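Local structure of helix-turn-helix transcriptional regulator (Pseudomonas aeruginosa, 5XHX) at residues Ser107-Phe110 / Glu111-Glu114. The protein is a LuxR-family transcriptional regulator that probably binds DNA through a C-terminal helix-turn-helix domain, this chain being its N-terminal ligand-binding domain. Residues are numbered along the deposited sequence; the frame is centred on the assembly and turned at random.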
ATOM      1  N   SER A 107       0.385  16.329 -30.580  1.00 48.03           N
ATOM      2  CA  SER A 107       0.419  17.349 -31.614  1.00 48.57           C
ATOM      3  C   SER A 107      -0.195  16.782 -32.889  1.00 50.65           C
ATOM      4  O   SER A 107      -0.460  15.585 -32.999  1.00 49.00           O
ATOM      5  CB  SER A 107       1.854  17.799 -31.888  1.00 47.18           C
ATOM      6  OG  SER A 107       2.543  18.085 -30.685  1.00 53.79           O
ATOM      7  N   GLU A 108      -0.401  17.651 -33.879  1.00 61.44           N
ATOM      8  CA  GLU A 108      -0.982  17.190 -35.137  1.00 62.07           C
ATOM      9  C   GLU A 108       0.013  16.396 -35.976  1.00 60.61           C
ATOM     10  O   GLU A 108      -0.385  15.440 -36.656  1.00 61.45           O
ATOM     11  CB  GLU A 108      -1.533  18.377 -35.927  1.00 64.67           C
ATOM     12  CG  GLU A 108      -2.879  18.876 -35.418  1.00 66.08           C
ATOM     13  CD  GLU A 108      -4.055  18.108 -36.011  1.00 72.25           C
ATOM     14  OE1 GLU A 108      -5.198  18.618 -35.964  1.00 72.11           O
ATOM     15  OE2 GLU A 108      -3.829  16.993 -36.549  1.00 74.80           O
ATOM     16  N   ASP A 109       1.303  16.742 -35.912  1.00 59.81           N
ATOM     17  CA  ASP A 109       2.351  16.003 -36.606  1.00 59.62           C
ATOM     18  C   ASP A 109       2.874  14.811 -35.801  1.00 58.90           C
ATOM     19  O   ASP A 109       3.987  14.336 -36.068  1.00 55.73           O
ATOM     20  CB  ASP A 109       3.510  16.938 -36.968  1.00 62.92           C
ATOM     21  CG  ASP A 109       4.291  17.410 -35.750  1.00 68.06           C
ATOM     22  OD1 ASP A 109       5.438  17.877 -35.927  1.00 69.30           O
ATOM     23  OD2 ASP A 109       3.772  17.310 -34.618  1.00 64.71           O
ATOM     24  N   PHE A 110       2.105  14.330 -34.816  1.00 58.56           N
ATOM     25  CA  PHE A 110       2.526  13.160 -34.046  1.00 54.69           C
ATOM     26  C   PHE A 110       2.774  11.969 -34.963  1.00 48.55           C
ATOM     27  O   PHE A 110       3.814  11.307 -34.875  1.00 43.11           O
ATOM     28  CB  PHE A 110       1.475  12.818 -32.982  1.00 46.49           C
ATOM     29  CG  PHE A 110       1.704  11.485 -32.299  1.00 46.49           C
ATOM     30  CD1 PHE A 110       2.892  11.225 -31.623  1.00 46.41           C
ATOM     31  CD2 PHE A 110       0.731  10.498 -32.331  1.00 42.43           C
ATOM     32  CE1 PHE A 110       3.104   9.999 -30.991  1.00 41.73           C
ATOM     33  CE2 PHE A 110       0.930   9.278 -31.703  1.00 41.23           C
ATOM     34  CZ  PHE A 110       2.124   9.024 -31.035  1.00 42.38           C
ATOM     35  N   GLU A 111       1.840  11.704 -35.879  1.00 51.89           N
ATOM     36  CA  GLU A 111       1.926  10.525 -36.728  1.00 53.73           C
ATOM     37  C   GLU A 111       3.057  10.607 -37.749  1.00 54.40           C
ATOM     38  O   GLU A 111       3.343   9.607 -38.415  1.00 55.53           O
ATOM     39  CB  GLU A 111       0.590  10.317 -37.434  1.00 57.77           C
ATOM     40  CG  GLU A 111      -0.597  10.362 -36.488  1.00 58.44           C
ATOM     41  CD  GLU A 111      -1.476   9.130 -36.585  1.00 65.44           C
ATOM     42  OE1 GLU A 111      -1.202   8.261 -37.443  1.00 65.14           O
ATOM     43  OE2 GLU A 111      -2.442   9.032 -35.797  1.00 68.80           O
ATOM     44  N   THR A 112       3.715  11.753 -37.884  1.00 52.71           N
ATOM     45  CA  THR A 112       4.827  11.881 -38.812  1.00 56.14           C
ATOM     46  C   THR A 112       6.185  11.744 -38.136  1.00 52.19           C
ATOM     47  O   THR A 112       7.209  11.819 -38.817  1.00 56.92           O
ATOM     48  CB  THR A 112       4.747  13.222 -39.552  1.00 56.04           C
ATOM     49  OG1 THR A 112       5.196  14.279 -38.691  1.00 54.66           O
ATOM     50  CG2 THR A 112       3.309  13.496 -39.986  1.00 53.35           C
ATOM     51  N   THR A 113       6.225  11.544 -36.821  1.00 52.19           N
ATOM     52  CA  THR A 113       7.498  11.454 -36.115  1.00 49.75           C
ATOM     53  C   THR A 113       8.103  10.065 -36.286  1.00 41.84           C
ATOM     54  O   THR A 113       7.396   9.076 -36.501  1.00 44.55           O
ATOM     55  CB  THR A 113       7.328  11.755 -34.621  1.00 40.89           C
ATOM     56  OG1 THR A 113       6.517  10.738 -34.016  1.00 39.60           O
ATOM     57  CG2 THR A 113       6.674  13.122 -34.407  1.00 47.14           C
ATOM     58  N   GLU A 114       9.432   9.998 -36.197  1.00 44.42           N
ATOM     59  CA  GLU A 114      10.083   8.693 -36.168  1.00 46.42           C
ATOM     60  C   GLU A 114       9.598   7.870 -34.979  1.00 44.46           C
ATOM     61  O   GLU A 114       9.377   6.658 -35.100  1.00 43.23           O
ATOM     62  CB  GLU A 114      11.597   8.851 -36.124  1.00 41.11           C
ATOM     63  CG  GLU A 114      12.350   7.532 -36.203  1.00 43.97           C
ATOM     64  CD  GLU A 114      13.850   7.738 -36.292  1.00 51.95           C
ATOM     65  OE1 GLU A 114      14.286   8.900 -36.171  1.00 51.07           O
ATOM     66  OE2 GLU A 114      14.589   6.750 -36.493  1.00 50.86           O
TER
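The ring of Phe110 meets Thr113 obliquely: Phe110 CD1 lies 4.4 Å from Thr113 OG1. Phe110 is the buried residue of this mostly exposed turn, its ring meeting Tyr116 and Phe120 of helix 114-123 edge-to-face. Its CG stands anti to the backbone N (chi1 170°), which sets CG beside its own carbonyl carbon and so brings Phe110 CG within 3.6 Å of Glu111 N, the next atom along the chain.

Two i to i+3 pairs, each a carbonyl that accepts both the N-H and the hydroxyl of one threonine, hold the turn together. Phe110 O accepts Thr113 OG1 at 2.9 Å, in the carbonyl plane and with a C=O...donor angle of 156°, while Thr113 N arrives from above that plane, 3.1 Å from Phe110 O. Asp109 O is likewise gripped twice, by Thr112 OG1 at 2.9 Å and Thr112 N at 3.2 Å, both from the same face of its plane. The Thr112 hydroxyl also packs alongside the Asp109 CB, and Thr113 CG2 rests 3.4 Å from Asp109 O.

Thr113 OG1, set between its backbone N and carbonyl carbon (chi1 65°), also accepts the backbone N-H of Tyr116. One hydroxyl thus links the carbonyl of Phe110, within the 3-10 turn, to the first turn of the next helix: Thr113 is a classic threonine N-cap, here opening helix 114-123 after the linker from helix 102-105.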